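Local atomic coordinates of uncharacterized protein MJ1062 (Methanocaldococcus jannaschii, PDB entry 3EO4), a protein that is of unknown function as a whole but includes, in the part crystallised here, a GNAT-type acetyltransferase domain that probably transfers acyl groups. Residues A[45-49]-A[50-54]; A[100-104]-A[105-109]; A[110-113]-A[114-118]. All blocks are in the same frame, centred on the assembly; numbering follows the deposited sequence.

Contact 1: residues A[45-49]-A[50-54]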
ATOM      1  N   GLU A  45      -5.100  14.212   1.793  1.00 18.55           N
ATOM      2  CA  GLU A  45      -4.085  13.726   2.739  1.00 19.18           C
ATOM      3  C   GLU A  45      -4.133  12.211   2.823  1.00 18.61           C
ATOM      4  O   GLU A  45      -5.165  11.618   2.525  1.00 18.02           O
ATOM      5  CB  GLU A  45      -4.313  14.291   4.154  1.00 19.69           C
ATOM      6  CG  GLU A  45      -4.139  15.816   4.340  1.00 23.41           C
ATOM      7  CD  GLU A  45      -2.727  16.342   4.022  1.00 29.18           C
ATOM      8  OE1 GLU A  45      -1.787  15.521   3.881  1.00 34.35           O
ATOM      9  OE2 GLU A  45      -2.557  17.580   3.917  1.00 29.88           O
ATOM     10  N   PRO A  46      -3.013  11.570   3.225  1.00 18.88           N
ATOM     11  CA  PRO A  46      -3.083  10.136   3.506  1.00 18.93           C
ATOM     12  C   PRO A  46      -4.070   9.873   4.645  1.00 19.16           C
ATOM     13  O   PRO A  46      -4.390  10.783   5.411  1.00 18.74           O
ATOM     14  CB  PRO A  46      -1.657   9.802   3.964  1.00 18.20           C
ATOM     15  CG  PRO A  46      -0.829  10.863   3.408  1.00 18.46           C
ATOM     16  CD  PRO A  46      -1.658  12.097   3.465  1.00 18.53           C
ATOM     17  N   LEU A  47      -4.540   8.639   4.756  1.00 20.03           N
ATOM     18  CA  LEU A  47      -5.489   8.263   5.817  1.00 19.89           C
ATOM     19  C   LEU A  47      -4.819   8.090   7.164  1.00 19.64           C
ATOM     20  O   LEU A  47      -3.620   7.873   7.232  1.00 20.87           O
ATOM     21  CB  LEU A  47      -6.157   6.952   5.434  1.00 20.47           C
ATOM     22  CG  LEU A  47      -7.493   6.921   4.693  1.00 22.08           C
ATOM     23  CD1 LEU A  47      -7.764   8.143   3.810  1.00 21.95           C
ATOM     24  CD2 LEU A  47      -7.621   5.619   3.932  1.00 19.81           C
ATOM     25  N   LYS A  48      -5.581   8.183   8.245  1.00 18.59           N
ATOM     26  CA  LYS A  48      -5.066   7.797   9.556  1.00 17.34           C
ATOM     27  C   LYS A  48      -5.696   6.453   9.921  1.00 16.14           C
ATOM     28  O   LYS A  48      -6.856   6.206   9.599  1.00 16.04           O
ATOM     29  CB  LYS A  48      -5.382   8.871  10.602  1.00 16.89           C
ATOM     30  CG  LYS A  48      -4.919  10.245  10.156  1.00 18.42           C
ATOM     31  CD  LYS A  48      -5.093  11.311  11.231  1.00 21.14           C
ATOM     32  CE  LYS A  48      -5.007  12.673  10.595  1.00 21.96           C
ATOM     33  NZ  LYS A  48      -5.100  13.746  11.613  1.00 24.06           N
ATOM     34  N   TRP A  49      -4.930   5.581  10.571  1.00 15.25           N
ATOM     35  CA  TRP A  49      -5.453   4.288  11.006  1.00 13.97           C
ATOM     36  C   TRP A  49      -6.798   4.435  11.758  1.00 14.39           C
ATOM     37  O   TRP A  49      -7.762   3.738  11.434  1.00 14.53           O
ATOM     38  CB  TRP A  49      -4.430   3.546  11.862  1.00 12.89           C
ATOM     39  CG  TRP A  49      -4.939   2.227  12.389  1.00 12.29           C
ATOM     40  CD1 TRP A  49      -5.290   1.937  13.675  1.00 11.81           C
ATOM     41  CD2 TRP A  49      -5.133   1.016  11.633  1.00 11.46           C
ATOM     42  NE1 TRP A  49      -5.708   0.627  13.767  1.00 10.96           N
ATOM     43  CE2 TRP A  49      -5.629   0.045  12.526  1.00 11.64           C
ATOM     44  CE3 TRP A  49      -4.956   0.672  10.279  1.00 12.52           C
ATOM     45  CZ2 TRP A  49      -5.927  -1.264  12.121  1.00 10.75           C
ATOM     46  CZ3 TRP A  49      -5.271  -0.636   9.868  1.00 11.24           C
ATOM     47  CH2 TRP A  49      -5.741  -1.583  10.793  1.00 11.01           C
ATOM     48  N   GLU A  50      -6.879   5.350  12.719  1.00 14.24           N
ATOM     49  CA  GLU A  50      -8.121   5.496  13.488  1.00 15.78           C
ATOM     50  C   GLU A  50      -9.337   5.732  12.584  1.00 16.25           C
ATOM     51  O   GLU A  50     -10.365   5.101  12.776  1.00 15.77           O
ATOM     52  CB  GLU A  50      -7.984   6.559  14.597  1.00 16.30           C
ATOM     53  CG  GLU A  50      -8.039   7.980  14.081  1.00 19.58           C
ATOM     54  CD  GLU A  50      -6.894   8.823  14.577  1.00 23.12           C
ATOM     55  OE1 GLU A  50      -7.122   9.579  15.558  1.00 24.04           O
ATOM     56  OE2 GLU A  50      -5.772   8.724  13.987  1.00 23.26           O
ATOM     57  N   GLU A  51      -9.187   6.569  11.550  1.00 16.84           N
ATOM     58  CA  GLU A  51     -10.251   6.807  10.569  1.00 17.58           C
ATOM     59  C   GLU A  51     -10.541   5.559   9.733  1.00 17.67           C
ATOM     60  O   GLU A  51     -11.689   5.191   9.500  1.00 17.60           O
ATOM     61  CB  GLU A  51      -9.847   7.906   9.591  1.00 18.24           C
ATOM     62  CG  GLU A  51      -9.463   9.245  10.207  1.00 19.82           C
ATOM     63  CD  GLU A  51      -8.763  10.175   9.201  1.00 24.43           C
ATOM     64  OE1 GLU A  51      -8.236   9.699   8.147  1.00 22.77           O
ATOM     65  OE2 GLU A  51      -8.719  11.401   9.492  1.00 28.23           O
ATOM     66  N   HIS A  52      -9.480   4.934   9.258  1.00 17.07           N
ATOM     67  CA  HIS A  52      -9.610   3.727   8.481  1.00 17.13           C
ATOM     68  C   HIS A  52     -10.288   2.598   9.271  1.00 16.44           C
ATOM     69  O   HIS A  52     -11.130   1.867   8.737  1.00 16.04           O
ATOM     70  CB  HIS A  52      -8.228   3.302   8.013  1.00 16.79           C
ATOM     71  CG  HIS A  52      -8.238   2.143   7.077  1.00 17.52           C
ATOM     72  ND1 HIS A  52      -8.899   2.168   5.869  1.00 18.48           N
ATOM     73  CD2 HIS A  52      -7.643   0.931   7.158  1.00 18.00           C
ATOM     74  CE1 HIS A  52      -8.728   1.014   5.254  1.00 17.32           C
ATOM     75  NE2 HIS A  52      -7.963   0.246   6.011  1.00 18.22           N
ATOM     76  N   TYR A  53      -9.898   2.452  10.529  1.00 16.35           N
ATOM     77  CA  TYR A  53     -10.372   1.347  11.339  1.00 16.73           C
ATOM     78  C   TYR A  53     -11.798   1.609  11.823  1.00 17.23           C
ATOM     79  O   TYR A  53     -12.609   0.693  11.960  1.00 16.94           O
ATOM     80  CB  TYR A  53      -9.421   1.095  12.523  1.00 16.85           C
ATOM     81  CG  TYR A  53      -9.658  -0.234  13.194  1.00 15.98           C
ATOM     82  CD1 TYR A  53      -9.397  -1.416  12.503  1.00 17.14           C
ATOM     83  CD2 TYR A  53     -10.179  -0.316  14.487  1.00 15.32           C
ATOM     84  CE1 TYR A  53      -9.612  -2.642  13.074  1.00 16.41           C
ATOM     85  CE2 TYR A  53     -10.407  -1.557  15.077  1.00 16.50           C
ATOM     86  CZ  TYR A  53     -10.112  -2.719  14.342  1.00 17.27           C
ATOM     87  OH  TYR A  53     -10.307  -3.982  14.846  1.00 19.24           O
ATOM     88  N   SER A  54     -12.108   2.874  12.066  1.00 18.03           N
ATOM     89  CA  SER A  54     -13.474   3.252  12.418  1.00 18.89           C
ATOM     90  C   SER A  54     -14.421   3.006  11.225  1.00 19.35           C
ATOM     91  O   SER A  54     -15.551   2.557  11.428  1.00 19.49           O
ATOM     92  CB  SER A  54     -13.507   4.687  12.922  1.00 18.56           C
ATOM     93  OG  SER A  54     -14.796   5.234  12.817  1.00 22.63           O
TER
HETATM   94  O   HOH W   1      -6.178  11.946   6.766  1.00 31.57           O
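Over one face of the Trp49 indole lies Tyr53 CB, 4.1 Å from the centroid of the five-membered ring. The phenol ring is tilted only 19° from the indole plane but displaced, its centroid 5.3 Å from that of the six-membered ring, and Tyr53 CD1 comes to 3.5 Å from Trp49 CZ2. His52 is turned obliquely to the indole: Trp49 CZ3 comes to the imidazole edge in its plane, 3.9 Å from His52 CD2. With CG anti to the backbone N (chi1 178°), the indole leans forward along the helix, within reach of His52 and Tyr53. The start of the first helical turn is held by Glu51, whose OE1 takes the amide of Lys48 at 3.1 Å, the N-H coming from above the carboxylate plane. Lys48 is the N-cap, so this is one half of a capping box; a lysine side chain cannot accept the return bond. Arg76 and Phe101 of the second subunit make cation-pi contacts with Trp49 and Lys48, placing the start of helix 49-58 at the dimer interface. Within the chain, Met28 of helix 24-31 packs on Leu47, Trp49 and His52, and His52 NE2 bonds to Leu24 O of the same helix.

Contact 2: residues A[100-104]-A[105-109]. With MES (2-(N-morpholino)-ethanesulfonic acid), chain E.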
ATOM      1  N   PHE A 100       0.039   0.426 -10.031  1.00 20.35           N
ATOM      2  CA  PHE A 100      -0.144   1.501 -11.023  1.00 21.16           C
ATOM      3  C   PHE A 100       0.087   1.139 -12.474  1.00 21.06           C
ATOM      4  O   PHE A 100      -0.520   1.739 -13.364  1.00 21.83           O
ATOM      5  CB  PHE A 100       0.743   2.695 -10.687  1.00 21.12           C
ATOM      6  CG  PHE A 100       0.414   3.314  -9.385  1.00 24.31           C
ATOM      7  CD1 PHE A 100      -0.353   4.473  -9.340  1.00 24.57           C
ATOM      8  CD2 PHE A 100       0.838   2.721  -8.189  1.00 25.25           C
ATOM      9  CE1 PHE A 100      -0.673   5.057  -8.117  1.00 28.97           C
ATOM     10  CE2 PHE A 100       0.537   3.295  -6.972  1.00 27.85           C
ATOM     11  CZ  PHE A 100      -0.234   4.463  -6.924  1.00 28.53           C
ATOM     12  N   PHE A 101       0.988   0.204 -12.722  1.00 20.83           N
ATOM     13  CA  PHE A 101       1.331  -0.163 -14.097  1.00 21.06           C
ATOM     14  C   PHE A 101       0.484  -1.343 -14.590  1.00 21.72           C
ATOM     15  O   PHE A 101       0.849  -2.022 -15.544  1.00 21.99           O
ATOM     16  CB  PHE A 101       2.835  -0.415 -14.227  1.00 20.06           C
ATOM     17  CG  PHE A 101       3.661   0.840 -14.131  1.00 19.39           C
ATOM     18  CD1 PHE A 101       3.845   1.663 -15.257  1.00 19.79           C
ATOM     19  CD2 PHE A 101       4.251   1.219 -12.926  1.00 16.65           C
ATOM     20  CE1 PHE A 101       4.622   2.843 -15.184  1.00 18.39           C
ATOM     21  CE2 PHE A 101       5.027   2.398 -12.842  1.00 16.72           C
ATOM     22  CZ  PHE A 101       5.214   3.206 -13.975  1.00 17.97           C
ATOM     23  N   LEU A 102      -0.634  -1.560 -13.905  1.00 22.84           N
ATOM     24  CA  LEU A 102      -1.684  -2.497 -14.293  1.00 25.24           C
ATOM     25  C   LEU A 102      -2.873  -1.752 -14.888  1.00 27.06           C
ATOM     26  O   LEU A 102      -3.613  -2.311 -15.700  1.00 27.94           O
ATOM     27  CB  LEU A 102      -2.209  -3.260 -13.069  1.00 24.55           C
ATOM     28  CG  LEU A 102      -1.318  -4.343 -12.466  1.00 24.16           C
ATOM     29  CD1 LEU A 102      -2.091  -5.126 -11.381  1.00 23.44           C
ATOM     30  CD2 LEU A 102      -0.807  -5.265 -13.524  1.00 21.64           C
ATOM     31  N   TRP A 103      -3.069  -0.507 -14.440  1.00 28.57           N
ATOM     32  CA  TRP A 103      -4.080   0.385 -14.991  1.00 29.42           C
ATOM     33  C   TRP A 103      -4.078   0.316 -16.507  1.00 28.87           C
ATOM     34  O   TRP A 103      -3.026   0.215 -17.130  1.00 28.65           O
ATOM     35  CB  TRP A 103      -3.865   1.836 -14.516  1.00 30.23           C
ATOM     36  CG  TRP A 103      -4.063   2.056 -13.015  1.00 31.32           C
ATOM     37  CD1 TRP A 103      -4.181   1.103 -12.058  1.00 33.32           C
ATOM     38  CD2 TRP A 103      -4.089   3.327 -12.324  1.00 34.09           C
ATOM     39  NE1 TRP A 103      -4.341   1.692 -10.813  1.00 34.58           N
ATOM     40  CE2 TRP A 103      -4.279   3.054 -10.951  1.00 33.81           C
ATOM     41  CE3 TRP A 103      -4.013   4.669 -12.744  1.00 34.16           C
ATOM     42  CZ2 TRP A 103      -4.378   4.071  -9.982  1.00 34.77           C
ATOM     43  CZ3 TRP A 103      -4.110   5.681 -11.778  1.00 35.83           C
ATOM     44  CH2 TRP A 103      -4.281   5.373 -10.412  1.00 34.31           C
ATOM     45  N   GLY A 104      -5.275   0.335 -17.083  1.00 28.89           N
ATOM     46  CA  GLY A 104      -5.449   0.236 -18.529  1.00 29.00           C
ATOM     47  C   GLY A 104      -5.298  -1.180 -19.074  1.00 29.01           C
ATOM     48  O   GLY A 104      -5.050  -1.344 -20.259  1.00 29.18           O
ATOM     49  N   LYS A 105      -5.466  -2.204 -18.230  1.00 28.99           N
ATOM     50  CA  LYS A 105      -5.394  -3.617 -18.689  1.00 29.43           C
ATOM     51  C   LYS A 105      -6.640  -4.466 -18.400  1.00 28.86           C
ATOM     52  O   LYS A 105      -6.578  -5.710 -18.435  1.00 28.51           O
ATOM     53  CB  LYS A 105      -4.134  -4.302 -18.164  1.00 29.63           C
ATOM     54  CG  LYS A 105      -2.887  -3.810 -18.871  1.00 31.27           C
ATOM     55  CD  LYS A 105      -1.631  -4.154 -18.093  1.00 34.66           C
ATOM     56  CE  LYS A 105      -0.402  -3.865 -18.946  1.00 35.25           C
ATOM     57  NZ  LYS A 105       0.814  -3.752 -18.104  1.00 36.89           N
ATOM     58  N   HIS A 106      -7.757  -3.777 -18.138  1.00 27.63           N
ATOM     59  CA  HIS A 106      -9.085  -4.378 -17.992  1.00 27.07           C
ATOM     60  C   HIS A 106      -9.327  -5.095 -16.672  1.00 25.70           C
ATOM     61  O   HIS A 106     -10.376  -5.706 -16.484  1.00 25.37           O
ATOM     62  CB  HIS A 106      -9.390  -5.344 -19.142  1.00 27.40           C
ATOM     63  CG  HIS A 106      -9.527  -4.685 -20.476  1.00 29.87           C
ATOM     64  ND1 HIS A 106      -8.638  -3.738 -20.933  1.00 32.43           N
ATOM     65  CD2 HIS A 106     -10.427  -4.870 -21.471  1.00 32.75           C
ATOM     66  CE1 HIS A 106      -8.987  -3.358 -22.150  1.00 32.76           C
ATOM     67  NE2 HIS A 106     -10.071  -4.028 -22.498  1.00 33.65           N
ATOM     68  N   ILE A 107      -8.370  -5.025 -15.756  1.00 24.68           N
ATOM     69  CA  ILE A 107      -8.552  -5.680 -14.463  1.00 23.50           C
ATOM     70  C   ILE A 107      -9.730  -5.100 -13.709  1.00 22.87           C
ATOM     71  O   ILE A 107     -10.538  -5.849 -13.131  1.00 21.94           O
ATOM     72  CB  ILE A 107      -7.277  -5.621 -13.629  1.00 23.90           C
ATOM     73  CG1 ILE A 107      -6.277  -6.630 -14.213  1.00 24.30           C
ATOM     74  CG2 ILE A 107      -7.572  -5.976 -12.179  1.00 23.43           C
ATOM     75  CD1 ILE A 107      -4.887  -6.126 -14.360  1.00 24.76           C
ATOM     76  N   GLY A 108      -9.836  -3.772 -13.723  1.00 21.70           N
ATOM     77  CA  GLY A 108     -10.922  -3.118 -12.996  1.00 21.53           C
ATOM     78  C   GLY A 108     -12.250  -3.468 -13.634  1.00 21.13           C
ATOM     79  O   GLY A 108     -13.232  -3.765 -12.958  1.00 20.88           O
ATOM     80  N   ARG A 109     -12.262  -3.432 -14.957  1.00 21.28           N
ATOM     81  CA  ARG A 109     -13.438  -3.770 -15.727  1.00 21.44           C
ATOM     82  C   ARG A 109     -13.952  -5.175 -15.385  1.00 21.16           C
ATOM     83  O   ARG A 109     -15.125  -5.341 -15.070  1.00 20.98           O
ATOM     84  CB  ARG A 109     -13.099  -3.657 -17.205  1.00 21.93           C
ATOM     85  CG  ARG A 109     -14.254  -3.877 -18.117  1.00 24.38           C
ATOM     86  CD  ARG A 109     -13.823  -3.961 -19.561  1.00 27.66           C
ATOM     87  NE  ARG A 109     -15.025  -4.109 -20.372  1.00 31.54           N
ATOM     88  CZ  ARG A 109     -15.465  -5.257 -20.886  1.00 35.48           C
ATOM     89  NH1 ARG A 109     -14.775  -6.394 -20.722  1.00 36.26           N
ATOM     90  NH2 ARG A 109     -16.593  -5.256 -21.591  1.00 35.78           N
TER
HETATM   91  O1  MES E   2      -9.641   5.086 -10.120  1.00 47.16           O
HETATM   92  C2  MES E   2      -9.897   3.699  -9.863  1.00 46.76           C
HETATM   93  C3  MES E   2      -9.956   2.858 -11.148  1.00 47.00           C
HETATM   94  N4  MES E   2      -8.773   3.176 -11.952  1.00 47.42           N
HETATM   95  C5  MES E   2      -7.790   4.161 -11.499  1.00 45.84           C
HETATM   96  C6  MES E   2      -8.545   5.389 -11.010  1.00 45.18           C
HETATM   97  C7  MES E   2      -8.569   2.527 -13.247  1.00 47.61           C
HETATM   98  C8  MES E   2      -8.454   1.006 -13.059  1.00 49.68           C
HETATM   99  S   MES E   2      -8.328   0.304 -14.565  1.00 49.44           S
HETATM  100  O1S MES E   2      -7.157   0.937 -15.209  1.00 50.06           O
HETATM  101  O2S MES E   2      -8.136  -1.171 -14.534  1.00 50.26           O
HETATM  102  O3S MES E   2      -9.530   0.609 -15.365  1.00 50.12           O
HETATM  103  O   HOH W   2      -6.268  -2.916 -15.529  1.00 30.15           O
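Phe101 gives its carbonyl oxygen to the ammonium of Lys105, NZ to O 3.1 Å. The lysine gets there as an extended chain that passes back along the turn, CD lying beside the carbonyl of Leu102. Leu102 itself starts a type II turn ending at Lys105; its CB touches Ile107 CD1 at 4.1 Å, and Ile97 packs on both side chains. Leu102 O accepts a bond of 2.7 Å from a water that also receives the amides of Lys105 and Ile107 and donates to O2S of a bound MES molecule, probably picked up from the crystallisation liquor. Four bonds therefore fix this water. Trp103 spreads its indole under the morpholine ring, with MES C5 centred 3.6 Å above the plane; Phe100 CA lies over the opposite face, and NE1 bonds to Ile97 O. Gly104 closes the walk by giving its N-H to MES O1S at 2.7 Å, nearly straight at 161°. From the helix start Gly108 N reaches O2S at 3.2 Å. Asn135 ND2 adds another bond to the ligand. A turn and helix N-terminus offering backbone amides to an anion, in the sequence Gly-Lys-His-Ile-Gly between strand 92-97 and helix 107-121, match the pyrophosphate-binding loop of GNAT acetyltransferases; the sulfonate probably marks where the acetyl-CoA pyrophosphate would sit.

Contact 3: residues A[110-113]-A[114-118]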
ATOM      1  N   HIS A 110     -13.076  -6.174 -15.458  1.00 21.12           N
ATOM      2  CA  HIS A 110     -13.437  -7.560 -15.138  1.00 21.31           C
ATOM      3  C   HIS A 110     -13.879  -7.730 -13.688  1.00 19.80           C
ATOM      4  O   HIS A 110     -14.755  -8.515 -13.404  1.00 19.47           O
ATOM      5  CB  HIS A 110     -12.264  -8.488 -15.410  1.00 21.57           C
ATOM      6  CG  HIS A 110     -12.001  -8.700 -16.867  1.00 27.61           C
ATOM      7  ND1 HIS A 110     -11.791  -7.658 -17.749  1.00 30.93           N
ATOM      8  CD2 HIS A 110     -11.903  -9.835 -17.601  1.00 29.73           C
ATOM      9  CE1 HIS A 110     -11.587  -8.139 -18.962  1.00 31.19           C
ATOM     10  NE2 HIS A 110     -11.647  -9.458 -18.900  1.00 32.51           N
ATOM     11  N   SER A 111     -13.253  -7.004 -12.779  1.00 19.44           N
ATOM     12  CA  SER A 111     -13.626  -7.081 -11.358  1.00 19.89           C
ATOM     13  C   SER A 111     -15.028  -6.537 -11.144  1.00 19.68           C
ATOM     14  O   SER A 111     -15.856  -7.169 -10.466  1.00 20.41           O
ATOM     15  CB  SER A 111     -12.660  -6.286 -10.474  1.00 19.71           C
ATOM     16  OG  SER A 111     -11.362  -6.809 -10.529  1.00 20.78           O
ATOM     17  N   VAL A 112     -15.302  -5.370 -11.722  1.00 18.78           N
ATOM     18  CA  VAL A 112     -16.634  -4.796 -11.612  1.00 18.50           C
ATOM     19  C   VAL A 112     -17.678  -5.746 -12.227  1.00 18.35           C
ATOM     20  O   VAL A 112     -18.714  -5.999 -11.622  1.00 17.99           O
ATOM     21  CB  VAL A 112     -16.703  -3.368 -12.184  1.00 17.89           C
ATOM     22  CG1 VAL A 112     -18.149  -2.905 -12.284  1.00 17.18           C
ATOM     23  CG2 VAL A 112     -15.861  -2.406 -11.313  1.00 17.79           C
ATOM     24  N   SER A 113     -17.389  -6.315 -13.393  1.00 17.98           N
ATOM     25  CA  SER A 113     -18.373  -7.211 -13.993  1.00 18.51           C
ATOM     26  C   SER A 113     -18.652  -8.454 -13.139  1.00 18.20           C
ATOM     27  O   SER A 113     -19.803  -8.920 -13.087  1.00 19.00           O
ATOM     28  CB  SER A 113     -18.013  -7.581 -15.419  1.00 17.39           C
ATOM     29  OG  SER A 113     -17.019  -8.553 -15.366  1.00 22.23           O
ATOM     30  N   LEU A 114     -17.626  -8.972 -12.455  1.00 16.95           N
ATOM     31  CA  LEU A 114     -17.835 -10.022 -11.441  1.00 16.58           C
ATOM     32  C   LEU A 114     -18.852  -9.587 -10.345  1.00 15.57           C
ATOM     33  O   LEU A 114     -19.739 -10.333  -9.978  1.00 15.40           O
ATOM     34  CB  LEU A 114     -16.500 -10.477 -10.821  1.00 15.89           C
ATOM     35  CG  LEU A 114     -15.549 -11.382 -11.639  1.00 16.17           C
ATOM     36  CD1 LEU A 114     -14.217 -11.588 -10.921  1.00 12.72           C
ATOM     37  CD2 LEU A 114     -16.186 -12.753 -11.950  1.00 17.25           C
ATOM     38  N   VAL A 115     -18.710  -8.379  -9.838  1.00 15.37           N
ATOM     39  CA  VAL A 115     -19.652  -7.838  -8.846  1.00 15.32           C
ATOM     40  C   VAL A 115     -21.075  -7.681  -9.426  1.00 15.49           C
ATOM     41  O   VAL A 115     -22.028  -8.086  -8.783  1.00 15.67           O
ATOM     42  CB  VAL A 115     -19.130  -6.502  -8.241  1.00 15.01           C
ATOM     43  CG1 VAL A 115     -20.183  -5.852  -7.361  1.00 13.92           C
ATOM     44  CG2 VAL A 115     -17.867  -6.756  -7.423  1.00 14.59           C
ATOM     45  N   LEU A 116     -21.202  -7.144 -10.648  1.00 15.73           N
ATOM     46  CA  LEU A 116     -22.491  -7.036 -11.319  1.00 16.68           C
ATOM     47  C   LEU A 116     -23.206  -8.369 -11.488  1.00 17.64           C
ATOM     48  O   LEU A 116     -24.433  -8.444 -11.343  1.00 16.60           O
ATOM     49  CB  LEU A 116     -22.380  -6.326 -12.683  1.00 16.44           C
ATOM     50  CG  LEU A 116     -21.759  -4.922 -12.673  1.00 16.22           C
ATOM     51  CD1 LEU A 116     -21.525  -4.463 -14.093  1.00 16.77           C
ATOM     52  CD2 LEU A 116     -22.567  -3.882 -11.892  1.00 18.07           C
ATOM     53  N   LYS A 117     -22.445  -9.418 -11.790  1.00 18.71           N
ATOM     54  CA  LYS A 117     -23.034 -10.741 -11.952  1.00 20.31           C
ATOM     55  C   LYS A 117     -23.580 -11.239 -10.604  1.00 20.37           C
ATOM     56  O   LYS A 117     -24.662 -11.818 -10.540  1.00 21.12           O
ATOM     57  CB  LYS A 117     -22.020 -11.729 -12.540  1.00 20.49           C
ATOM     58  CG  LYS A 117     -22.641 -12.995 -13.151  1.00 25.05           C
ATOM     59  CD  LYS A 117     -23.226 -12.694 -14.566  1.00 31.58           C
ATOM     60  CE  LYS A 117     -24.580 -13.400 -14.830  1.00 32.96           C
ATOM     61  NZ  LYS A 117     -24.466 -14.879 -14.934  1.00 34.99           N
ATOM     62  N   TRP A 118     -22.828 -11.014  -9.534  1.00 20.60           N
ATOM     63  CA  TRP A 118     -23.252 -11.443  -8.207  1.00 20.45           C
ATOM     64  C   TRP A 118     -24.523 -10.696  -7.808  1.00 19.71           C
ATOM     65  O   TRP A 118     -25.463 -11.304  -7.335  1.00 20.00           O
ATOM     66  CB  TRP A 118     -22.144 -11.167  -7.199  1.00 21.00           C
ATOM     67  CG  TRP A 118     -22.522 -11.441  -5.759  1.00 22.69           C
ATOM     68  CD1 TRP A 118     -22.618 -12.659  -5.159  1.00 25.30           C
ATOM     69  CD2 TRP A 118     -22.846 -10.465  -4.742  1.00 22.91           C
ATOM     70  NE1 TRP A 118     -22.997 -12.513  -3.837  1.00 26.24           N
ATOM     71  CE2 TRP A 118     -23.123 -11.176  -3.554  1.00 24.15           C
ATOM     72  CE3 TRP A 118     -22.958  -9.073  -4.734  1.00 18.93           C
ATOM     73  CZ2 TRP A 118     -23.482 -10.535  -2.360  1.00 23.18           C
ATOM     74  CZ3 TRP A 118     -23.302  -8.436  -3.548  1.00 22.23           C
ATOM     75  CH2 TRP A 118     -23.568  -9.168  -2.376  1.00 20.40           C
TER
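Val112 CG1 meets Leu116 CD1 at 4.1 Å, one helical turn on, the two side chains crossing obliquely on the inner side of helix 107-121. This half is closely packed: Val112 presses on Ile93 and Ile95, Val115 on Ile93, Val81 and Val83, and Leu116 reaches Phe147 and Leu164. Ser111, also buried, points its OG at Ile107 O. In the GNAT fold this is the helix that follows the pyrophosphate loop and lies against the central antiparallel sheet, here over strands 63-71, 74-84 and 92-97. Its regular bonding shows in Leu116 N to Val112 O, 2.9 Å and 167° at the hydrogen. The outward side is looser, with Lys117 exposed and its chain bent away from the first turn. There Ser113 has OG between its own N and carbonyl carbon (chi1 78°), which folds the hydroxyl back to donate to His110 O at 3.0 Å. That oxygen also accepts Leu114 N at 3.1 Å; both donors come from the same face of the carbonyl plane, the hydroxyl well above it. Without the Ser113 hydroxyl, as with an alanine here, His110 O would probably be left with the Leu114 amide as its one donor within this turn.

Contacts 2 and 3 share helix 107-121: the loop and N-terminus that grip the MES sulfonate run straight into the turns packed on the sheet, and the centres of the two contacts lie 15 Å apart. Contact 1 stands well away, its centre 26 Å from that of contact 2 and 28 Å from that of contact 3, with nearest atoms about 12 and 17 Å apart. The dimer brings the first two together, since Lys48 of one subunit meets Phe101 of the other. Contact 3 has no neighbour in the second chain. Helix 107-121 runs from the probable cofactor loop toward Ile122, Gly123 and Tyr124, which line the pocket of the bound polyether.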